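GTPase HflX (Sulfolobus solfataricus P2, PDB 2QTF) hydrolyses GTP, associates with the 50S ribosomal subunit as a monomer and may have a role during protein synthesis or ribosome biogenesis. Local coordinates at residues A[17-22]-A[88-93]; A[183-188]-A[234-239]; A[261-266]-A[280-285]. One frame throughout, in Å; residues are numbered along the deposited sequence.

Interaction 1. Residues A[17-22]-A[88-93]; sequences IALVEG and LLLLEI. With CD (cadmium ion), chain B.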
loop_
_atom_site.group_PDB
_atom_site.type_symbol
_atom_site.label_atom_id
_atom_site.label_comp_id
_atom_site.label_asym_id
_atom_site.label_seq_id
_atom_site.Cartn_x
_atom_site.Cartn_y
_atom_site.Cartn_z
ATOM N N ILE A 17 -9.400 3.455 -4.972
ATOM C CA ILE A 17 -9.064 2.615 -6.106
ATOM C C ILE A 17 -7.630 2.049 -6.070
ATOM O O ILE A 17 -7.398 0.823 -6.265
ATOM C CB ILE A 17 -9.289 3.361 -7.457
ATOM C CG1 ILE A 17 -10.808 3.501 -7.737
ATOM C CG2 ILE A 17 -8.671 2.524 -8.634
ATOM C CD1 ILE A 17 -11.073 4.611 -8.794
ATOM N N ALA A 18 -6.710 2.933 -5.816
ATOM C CA ALA A 18 -5.271 2.560 -5.774
ATOM C C ALA A 18 -5.025 1.684 -4.540
ATOM O O ALA A 18 -4.301 0.733 -4.626
ATOM C CB ALA A 18 -4.395 3.899 -5.748
ATOM N N LEU A 19 -5.682 1.924 -3.401
ATOM C CA LEU A 19 -5.649 0.924 -2.251
ATOM C C LEU A 19 -6.232 -0.489 -2.596
ATOM O O LEU A 19 -5.681 -1.559 -2.230
ATOM C CB LEU A 19 -6.338 1.510 -1.044
ATOM C CG LEU A 19 -5.674 2.785 -0.499
ATOM C CD1 LEU A 19 -6.552 3.499 0.483
ATOM C CD2 LEU A 19 -4.245 2.423 0.181
ATOM N N VAL A 20 -7.410 -0.518 -3.228
ATOM C CA VAL A 20 -8.003 -1.806 -3.578
ATOM C C VAL A 20 -7.104 -2.562 -4.549
ATOM O O VAL A 20 -6.973 -3.805 -4.422
ATOM C CB VAL A 20 -9.440 -1.577 -4.183
ATOM C CG1 VAL A 20 -10.030 -2.876 -4.826
ATOM C CG2 VAL A 20 -10.317 -0.995 -3.091
ATOM N N GLU A 21 -6.523 -1.846 -5.524
ATOM C CA GLU A 21 -5.622 -2.562 -6.452
ATOM C C GLU A 21 -4.339 -3.015 -5.650
ATOM O O GLU A 21 -3.811 -4.093 -5.891
ATOM C CB GLU A 21 -5.293 -1.698 -7.689
ATOM C CG GLU A 21 -6.587 -1.332 -8.454
ATOM C CD GLU A 21 -6.316 -0.417 -9.668
ATOM O OE1 GLU A 21 -5.270 0.280 -9.709
ATOM O OE2 GLU A 21 -7.144 -0.392 -10.590
ATOM N N GLY A 22 -3.943 -2.292 -4.594
ATOM C CA GLY A 22 -2.739 -2.769 -3.787
ATOM C C GLY A 22 -3.056 -4.014 -2.938
ATOM O O GLY A 22 -2.184 -4.689 -2.358
ATOM N N LEU A 88 -10.180 -3.469 7.326
ATOM C CA LEU A 88 -9.847 -4.798 6.813
ATOM C C LEU A 88 -9.162 -4.691 5.431
ATOM O O LEU A 88 -8.274 -5.502 5.126
ATOM C CB LEU A 88 -11.128 -5.657 6.749
ATOM C CG LEU A 88 -11.733 -6.109 8.114
ATOM C CD1 LEU A 88 -12.917 -7.096 7.822
ATOM C CD2 LEU A 88 -10.668 -6.717 9.010
ATOM N N LEU A 89 -9.510 -3.705 4.619
ATOM C CA LEU A 89 -8.839 -3.521 3.336
ATOM C C LEU A 89 -7.365 -3.200 3.553
ATOM O O LEU A 89 -6.454 -3.708 2.855
ATOM C CB LEU A 89 -9.548 -2.407 2.471
ATOM C CG LEU A 89 -8.777 -1.930 1.186
ATOM C CD1 LEU A 89 -8.787 -3.023 0.162
ATOM C CD2 LEU A 89 -9.287 -0.583 0.505
ATOM N N LEU A 90 -7.086 -2.246 4.434
ATOM C CA LEU A 90 -5.642 -1.862 4.595
ATOM C C LEU A 90 -4.912 -3.032 5.240
ATOM O O LEU A 90 -3.729 -3.240 4.917
ATOM C CB LEU A 90 -5.477 -0.619 5.536
ATOM C CG LEU A 90 -6.098 0.642 4.944
ATOM C CD1 LEU A 90 -6.205 1.891 5.908
ATOM C CD2 LEU A 90 -5.456 1.032 3.669
ATOM N N LEU A 91 -5.561 -3.776 6.170
ATOM C CA LEU A 91 -4.878 -4.946 6.747
ATOM C C LEU A 91 -4.576 -6.008 5.639
ATOM O O LEU A 91 -3.521 -6.675 5.655
ATOM C CB LEU A 91 -5.679 -5.606 7.938
ATOM C CG LEU A 91 -5.625 -4.693 9.210
ATOM C CD1 LEU A 91 -6.720 -5.197 10.144
ATOM C CD2 LEU A 91 -4.154 -4.809 9.761
ATOM N N GLU A 92 -5.517 -6.173 4.690
ATOM C CA GLU A 92 -5.212 -7.035 3.477
ATOM C C GLU A 92 -3.970 -6.579 2.673
ATOM O O GLU A 92 -3.118 -7.415 2.350
ATOM C CB GLU A 92 -6.493 -7.136 2.564
ATOM C CG GLU A 92 -6.240 -8.106 1.375
ATOM C CD GLU A 92 -6.436 -9.573 1.876
ATOM O OE1 GLU A 92 -6.972 -9.696 3.045
ATOM O OE2 GLU A 92 -6.155 -10.574 1.122
ATOM N N ILE A 93 -3.847 -5.257 2.400
ATOM C CA ILE A 93 -2.659 -4.669 1.724
ATOM C C ILE A 93 -1.406 -5.045 2.515
ATOM O O ILE A 93 -0.414 -5.533 1.975
ATOM C CB ILE A 93 -2.799 -3.117 1.630
ATOM C CG1 ILE A 93 -3.989 -2.792 0.727
ATOM C CG2 ILE A 93 -1.445 -2.478 1.194
ATOM C CD1 ILE A 93 -4.347 -1.316 0.731
HETATM CD CD CD B . -7.045 -12.069 2.511
HETATM O O HOH W 1 -8.770 -11.668 4.244
HETATM O O HOH W 2 -9.116 -11.576 1.004
#

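Interaction 2. Residues A[183-188]-A[234-239]; sequences GIVGYT and VGFIRG. With ACT (acetate ion), chain H.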
loop_
_atom_site.group_PDB
_atom_site.type_symbol
_atom_site.label_atom_id
_atom_site.label_comp_id
_atom_site.label_asym_id
_atom_site.label_seq_id
_atom_site.Cartn_x
_atom_site.Cartn_y
_atom_site.Cartn_z
ATOM N N GLY A 183 14.239 -1.948 -3.042
ATOM C CA GLY A 183 12.844 -1.794 -2.620
ATOM C C GLY A 183 12.222 -0.514 -3.220
ATOM O O GLY A 183 12.841 0.538 -3.275
ATOM N N ILE A 184 10.980 -0.615 -3.685
ATOM C CA ILE A 184 10.263 0.532 -4.218
ATOM C C ILE A 184 9.334 1.022 -3.123
ATOM O O ILE A 184 8.405 0.248 -2.668
ATOM C CB ILE A 184 9.410 0.066 -5.433
ATOM C CG1 ILE A 184 10.416 -0.351 -6.576
ATOM C CG2 ILE A 184 8.489 1.269 -6.042
ATOM C CD1 ILE A 184 9.795 -1.139 -7.740
ATOM N N VAL A 185 9.497 2.303 -2.760
ATOM C CA VAL A 185 8.671 2.956 -1.744
ATOM C C VAL A 185 8.072 4.246 -2.278
ATOM O O VAL A 185 8.440 4.742 -3.370
ATOM C CB VAL A 185 9.496 3.282 -0.473
ATOM C CG1 VAL A 185 9.984 1.954 0.113
ATOM C CG2 VAL A 185 10.730 4.207 -0.866
ATOM N N GLY A 186 7.106 4.766 -1.529
ATOM C CA GLY A 186 6.435 5.992 -1.942
ATOM C C GLY A 186 4.969 5.994 -1.537
ATOM O O GLY A 186 4.391 4.921 -1.279
ATOM N N TYR A 187 4.311 7.155 -1.654
ATOM C CA TYR A 187 2.899 7.187 -1.329
ATOM C C TYR A 187 2.016 6.407 -2.275
ATOM O O TYR A 187 2.308 6.264 -3.452
ATOM C CB TYR A 187 2.407 8.637 -1.377
ATOM C CG TYR A 187 2.594 9.213 0.000
ATOM C CD1 TYR A 187 3.787 9.902 0.332
ATOM C CD2 TYR A 187 1.602 8.992 0.988
ATOM C CE1 TYR A 187 3.991 10.441 1.657
ATOM C CE2 TYR A 187 1.826 9.447 2.333
ATOM C CZ TYR A 187 2.954 10.210 2.601
ATOM O OH TYR A 187 3.087 10.662 3.851
ATOM N N THR A 188 0.859 6.002 -1.765
ATOM C CA THR A 188 -0.188 5.495 -2.566
ATOM C C THR A 188 -0.444 6.407 -3.775
ATOM O O THR A 188 -0.450 7.638 -3.683
ATOM C CB THR A 188 -1.495 5.462 -1.678
ATOM O OG1 THR A 188 -1.184 4.657 -0.565
ATOM C CG2 THR A 188 -2.655 4.885 -2.411
ATOM N N VAL A 234 5.392 -2.056 0.979
ATOM C CA VAL A 234 4.100 -1.366 1.191
ATOM C C VAL A 234 4.278 0.161 0.949
ATOM O O VAL A 234 5.353 0.759 1.232
ATOM C CB VAL A 234 3.502 -1.734 2.592
ATOM C CG1 VAL A 234 4.347 -1.043 3.761
ATOM C CG2 VAL A 234 1.976 -1.460 2.647
ATOM N N GLY A 235 3.259 0.826 0.424
ATOM C CA GLY A 235 3.340 2.276 0.269
ATOM C C GLY A 235 3.218 3.019 1.587
ATOM O O GLY A 235 2.822 2.395 2.601
ATOM N N PHE A 236 3.573 4.321 1.599
ATOM C CA PHE A 236 3.212 5.254 2.671
ATOM C C PHE A 236 1.700 5.503 2.439
ATOM O O PHE A 236 1.258 5.783 1.322
ATOM C CB PHE A 236 3.957 6.580 2.479
ATOM C CG PHE A 236 5.445 6.428 2.388
ATOM C CD1 PHE A 236 6.118 5.565 3.214
ATOM C CD2 PHE A 236 6.164 7.189 1.466
ATOM C CE1 PHE A 236 7.588 5.460 3.204
ATOM C CE2 PHE A 236 7.581 7.036 1.354
ATOM C CZ PHE A 236 8.284 6.178 2.250
ATOM N N ILE A 237 0.911 5.320 3.498
ATOM C CA ILE A 237 -0.548 5.324 3.366
ATOM C C ILE A 237 -0.989 6.628 4.090
ATOM O O ILE A 237 -0.454 6.957 5.142
ATOM C CB ILE A 237 -1.216 4.109 4.143
ATOM C CG1 ILE A 237 -0.755 2.651 3.698
ATOM C CG2 ILE A 237 -2.747 4.194 4.063
ATOM C CD1 ILE A 237 -1.159 2.276 2.381
ATOM N N ARG A 238 -1.943 7.330 3.520
ATOM C CA ARG A 238 -2.439 8.570 4.119
ATOM C C ARG A 238 -3.558 8.260 5.116
ATOM O O ARG A 238 -4.320 7.347 4.891
ATOM C CB ARG A 238 -2.952 9.504 3.015
ATOM C CG ARG A 238 -1.782 9.921 1.997
ATOM C CD ARG A 238 -2.337 10.647 0.791
ATOM N NE ARG A 238 -1.235 11.190 -0.039
ATOM C CZ ARG A 238 -0.840 10.584 -1.168
ATOM N NH1 ARG A 238 -1.401 9.402 -1.491
ATOM N NH2 ARG A 238 0.109 11.119 -1.935
ATOM N N GLY A 239 -3.626 8.927 6.258
ATOM C CA GLY A 239 -4.868 8.680 7.063
ATOM C C GLY A 239 -4.937 7.277 7.661
ATOM O O GLY A 239 -6.013 6.647 7.659
HETATM C C ACT H . 0.189 1.040 -1.370
HETATM O O ACT H . 1.098 0.115 -1.167
HETATM O OXT ACT H . 0.503 2.295 -1.440
HETATM C CH3 ACT H . -1.277 0.601 -1.477
HETATM O O HOH W 3 6.572 3.060 0.883
HETATM O O HOH W 4 1.186 10.104 -4.257
HETATM O O HOH W 5 -3.076 6.130 1.184
#

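Interaction 3. Residues A[261-266]-A[280-285]; sequences LILVID and SSFEIL. With CD (cadmium ion), chain D.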
loop_
_atom_site.group_PDB
_atom_site.type_symbol
_atom_site.label_atom_id
_atom_site.label_comp_id
_atom_site.label_asym_id
_atom_site.label_seq_id
_atom_site.Cartn_x
_atom_site.Cartn_y
_atom_site.Cartn_z
ATOM N N LEU A 261 16.839 1.790 -2.238
ATOM C CA LEU A 261 15.390 2.015 -2.460
ATOM C C LEU A 261 15.233 2.921 -3.641
ATOM O O LEU A 261 16.115 3.815 -3.938
ATOM C CB LEU A 261 14.785 2.778 -1.247
ATOM C CG LEU A 261 14.819 2.101 0.121
ATOM C CD1 LEU A 261 14.301 3.078 1.245
ATOM C CD2 LEU A 261 14.158 0.737 0.145
ATOM N N ILE A 262 14.101 2.754 -4.275
ATOM C CA ILE A 262 13.639 3.711 -5.276
ATOM C C ILE A 262 12.453 4.388 -4.634
ATOM O O ILE A 262 11.499 3.706 -4.315
ATOM C CB ILE A 262 13.158 2.997 -6.571
ATOM C CG1 ILE A 262 14.395 2.273 -7.254
ATOM C CG2 ILE A 262 12.306 3.967 -7.491
ATOM C CD1 ILE A 262 14.009 1.269 -8.470
ATOM N N LEU A 263 12.515 5.737 -4.511
ATOM C CA LEU A 263 11.419 6.538 -3.992
ATOM C C LEU A 263 10.685 7.198 -5.095
ATOM O O LEU A 263 11.228 7.987 -5.892
ATOM C CB LEU A 263 11.907 7.640 -3.032
ATOM C CG LEU A 263 10.865 8.629 -2.510
ATOM C CD1 LEU A 263 9.872 7.945 -1.530
ATOM C CD2 LEU A 263 11.663 9.773 -1.689
ATOM N N VAL A 264 9.427 6.859 -5.153
ATOM C CA VAL A 264 8.581 7.272 -6.265
ATOM C C VAL A 264 7.764 8.481 -5.833
ATOM O O VAL A 264 7.154 8.465 -4.734
ATOM C CB VAL A 264 7.630 6.137 -6.794
ATOM C CG1 VAL A 264 6.955 6.514 -8.084
ATOM C CG2 VAL A 264 8.351 4.760 -7.023
ATOM N N ILE A 265 7.743 9.514 -6.660
ATOM C CA ILE A 265 7.088 10.849 -6.298
ATOM C C ILE A 265 6.215 11.257 -7.437
ATOM O O ILE A 265 6.679 11.251 -8.613
ATOM C CB ILE A 265 8.132 11.981 -6.029
ATOM C CG1 ILE A 265 9.127 11.501 -4.961
ATOM C CG2 ILE A 265 7.396 13.272 -5.526
ATOM C CD1 ILE A 265 8.448 11.378 -3.444
ATOM N N ASP A 266 4.933 11.521 -7.139
ATOM C CA ASP A 266 4.033 12.053 -8.148
ATOM C C ASP A 266 4.435 13.455 -8.683
ATOM O O ASP A 266 4.168 14.443 -8.008
ATOM C CB ASP A 266 2.593 12.010 -7.617
ATOM C CG ASP A 266 1.558 12.359 -8.666
ATOM O OD1 ASP A 266 1.903 12.917 -9.766
ATOM O OD2 ASP A 266 0.406 12.089 -8.371
ATOM N N SER A 280 7.484 14.473 4.108
ATOM C CA SER A 280 6.951 13.272 4.865
ATOM C C SER A 280 7.609 11.991 4.466
ATOM O O SER A 280 7.754 11.121 5.296
ATOM C CB SER A 280 5.416 12.968 4.647
ATOM O OG SER A 280 4.717 14.213 4.684
ATOM N N SER A 281 7.856 11.788 3.153
ATOM C CA SER A 281 8.498 10.486 2.698
ATOM C C SER A 281 9.768 10.267 3.473
ATOM O O SER A 281 10.028 9.163 4.022
ATOM C CB SER A 281 8.790 10.511 1.183
ATOM O OG SER A 281 7.578 10.630 0.474
ATOM N N PHE A 282 10.616 11.302 3.516
ATOM C CA PHE A 282 11.908 11.141 4.240
ATOM C C PHE A 282 11.798 11.092 5.745
ATOM O O PHE A 282 12.560 10.377 6.415
ATOM C CB PHE A 282 12.922 12.262 3.779
ATOM C CG PHE A 282 13.487 12.026 2.361
ATOM C CD1 PHE A 282 14.311 10.913 2.128
ATOM C CD2 PHE A 282 13.106 12.827 1.303
ATOM C CE1 PHE A 282 14.815 10.619 0.832
ATOM C CE2 PHE A 282 13.598 12.543 -0.000
ATOM C CZ PHE A 282 14.487 11.461 -0.221
ATOM N N GLU A 283 10.830 11.849 6.284
ATOM C CA GLU A 283 10.567 11.768 7.729
ATOM C C GLU A 283 10.206 10.345 8.116
ATOM O O GLU A 283 10.796 9.818 9.013
ATOM C CB GLU A 283 9.420 12.715 8.090
ATOM C CG GLU A 283 8.963 12.643 9.565
ATOM C CD GLU A 283 7.770 13.588 9.709
ATOM O OE1 GLU A 283 6.585 13.189 9.585
ATOM O OE2 GLU A 283 8.047 14.775 9.855
ATOM N N ILE A 284 9.259 9.709 7.405
ATOM C CA ILE A 284 8.887 8.306 7.657
ATOM C C ILE A 284 10.087 7.388 7.528
ATOM O O ILE A 284 10.299 6.562 8.388
ATOM C CB ILE A 284 7.746 7.857 6.693
ATOM C CG1 ILE A 284 6.471 8.659 6.954
ATOM C CG2 ILE A 284 7.464 6.391 6.882
ATOM C CD1 ILE A 284 5.475 8.576 5.748
ATOM N N LEU A 285 10.909 7.531 6.467
ATOM C CA LEU A 285 12.042 6.619 6.275
ATOM C C LEU A 285 13.019 6.764 7.437
ATOM O O LEU A 285 13.484 5.753 7.978
ATOM C CB LEU A 285 12.754 6.875 4.942
ATOM C CG LEU A 285 11.865 6.509 3.707
ATOM C CD1 LEU A 285 12.448 7.016 2.424
ATOM C CD2 LEU A 285 11.665 4.982 3.647
HETATM CD CD CD D . 4.759 14.351 9.460
HETATM O O HOH W 6 3.939 13.145 7.496
HETATM O O HOH W 7 2.498 15.681 9.133
#

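Interaction 1. Residues A[17-22]-A[88-93]
L19, I93 and L89 carry most of this helix-to-helix contact, in which no hydrogen bond crosses between 17-22 and 88-93. The two helical segments run 9.1 Å apart at closest approach, with their N-to-C directions 49° apart. L19 lies along the seam with CG anti to its carbonyl carbon. L19 CD2 touches two partners at once, L90 CD2 and I93 CD1. Both of those side chains cross it obliquely. I93 reaches over with CG1 anti to its own carbonyl carbon and chi2 extended (171°), so that the CD1 methyl ends 3.3 Å from the carbonyl O of L19, while CG1 rests 4.0 Å from the carbonyl C of G22. G22 CA and I93 CA are the closest CA pair of the two segments, 5.8 Å apart. L89 takes the other setting, CG anti to the backbone N (chi1 169°), which aims its isopropyl fork at the helix opposite. Its CD2 sits between L19 CB at 3.9 Å and V20 CG2 at 3.8 Å, and the V20 side chain crosses it at about a right angle. An alanine at L89 would remove both methyls of that fork and would probably loosen the packing against L19 and V20. E92 makes no contact with 17-22; its carboxylate grips a cadmium ion with OE1 and OE2 together. Helices 13-22 and 86-97 belong to the N-terminal region with its parallel sheet; V20 also packs on strands 2-7 and 25-31, and L91 packs on helix 101-121.

Interaction 2. Residues A[183-188]-A[234-239]
Y187, at the start of the GTP-binding loop inferred for this GTPase, is wrapped by F236 and R238. Its CB lies under one face of the R238 guanidinium, 3.4 Å from NH2. CG lies near R238 NH2 and F236 CB, and CD1 and CE1 both meet F236 CD2. On the other branch, CD2 meets the F236 carbonyl O at 3.2 Å and also sits over the guanidinium centre, the two planes being 30° apart. CE2 touches R238 CG and F236 CB; CZ also meets that CB, which stands over the middle of the tyrosine ring, 3.5 Å from its centroid, as a CH-pi contact. The F236 ring adds an edge-to-face pair, its edge toward the tyrosine face with the planes at 65°. At the tip, OH packs on S280 CB of helix 271-288. The backbones form a single bridge: F236 N donates to G186 O, and T188 N approaches F236 O nearly along the C=O axis at 3.1 Å. R238 NH1 binds T188 O in the guanidinium plane at 3.0 Å and forms a salt bridge to E15. The segment 183-188 leaves strand 181-185 for the P-loop, while 234-239 leads from strand 226-232 to helix 245-253; T188 and I237 pack on helix 13-22, and V234 on helix 86-97.

Interaction 3. Residues A[261-266]-A[280-285]
L263 points from the strand into the helix and splits its two methyls between two neighbours. With CG anti to the backbone N (chi1 175°), CD1 comes to rest 3.9 Å from S281 CB, while CD2 turns to the F282 ring and meets its tip, CZ, at 3.6 Å. Leucine and phenylalanine cross obliquely. F282 sets off along the flank of the helix, and its CG, anti to the carbonyl carbon, carries the ring round until its far end reaches the strand. One turn along the helix, L285 faces L261 tip to tip, CD2 to CD1 at 4.0 Å. Strand 260-266, helix 271-288 and strand 295-300 make a right-handed beta-alpha-beta unit of the P-loop GTPase domain; the helix lies against the sheet with its N-to-C direction 149° from that of the strand, as it must to carry the chain back to start the next parallel strand. Alternate residues L261, L263 and I265 face the helix, whereas I262 and V264 pack on helix 192-200. I265 adds a smaller touch, its CD1 methyl 4.1 Å from S281 OG. That hydroxyl is on a buried residue, near the L263 and I265 methyls, yet it is hydrogen-bonded to T277 O one turn back in its own helix. Away from the strand, E283 OE1 binds a cadmium ion at 2.2 Å, together with two waters.

How the interactions relate
All three contacts are mainly buried, but only interaction 2 is built on polar bonds; interactions 1 and 3 pack through side chains without a hydrogen bond across them. Interaction 1 lies in the N-terminal region, and interaction 3 in the G domain about 19 Å away, centre to centre. Interaction 2 touches both. Toward interaction 1 its touch is apolar, L19 CD2 meeting I237 CD1 and I93 CG2 meeting V234 CG2. Toward interaction 3 it shares a sheet: strands 181-185 and 260-266 are neighbours, with probable backbone hydrogen bonds between G183 and I262 and between V185 and I262. The predicted nucleotide-binding loops thus lie on the side of the G domain that faces the N-terminal region.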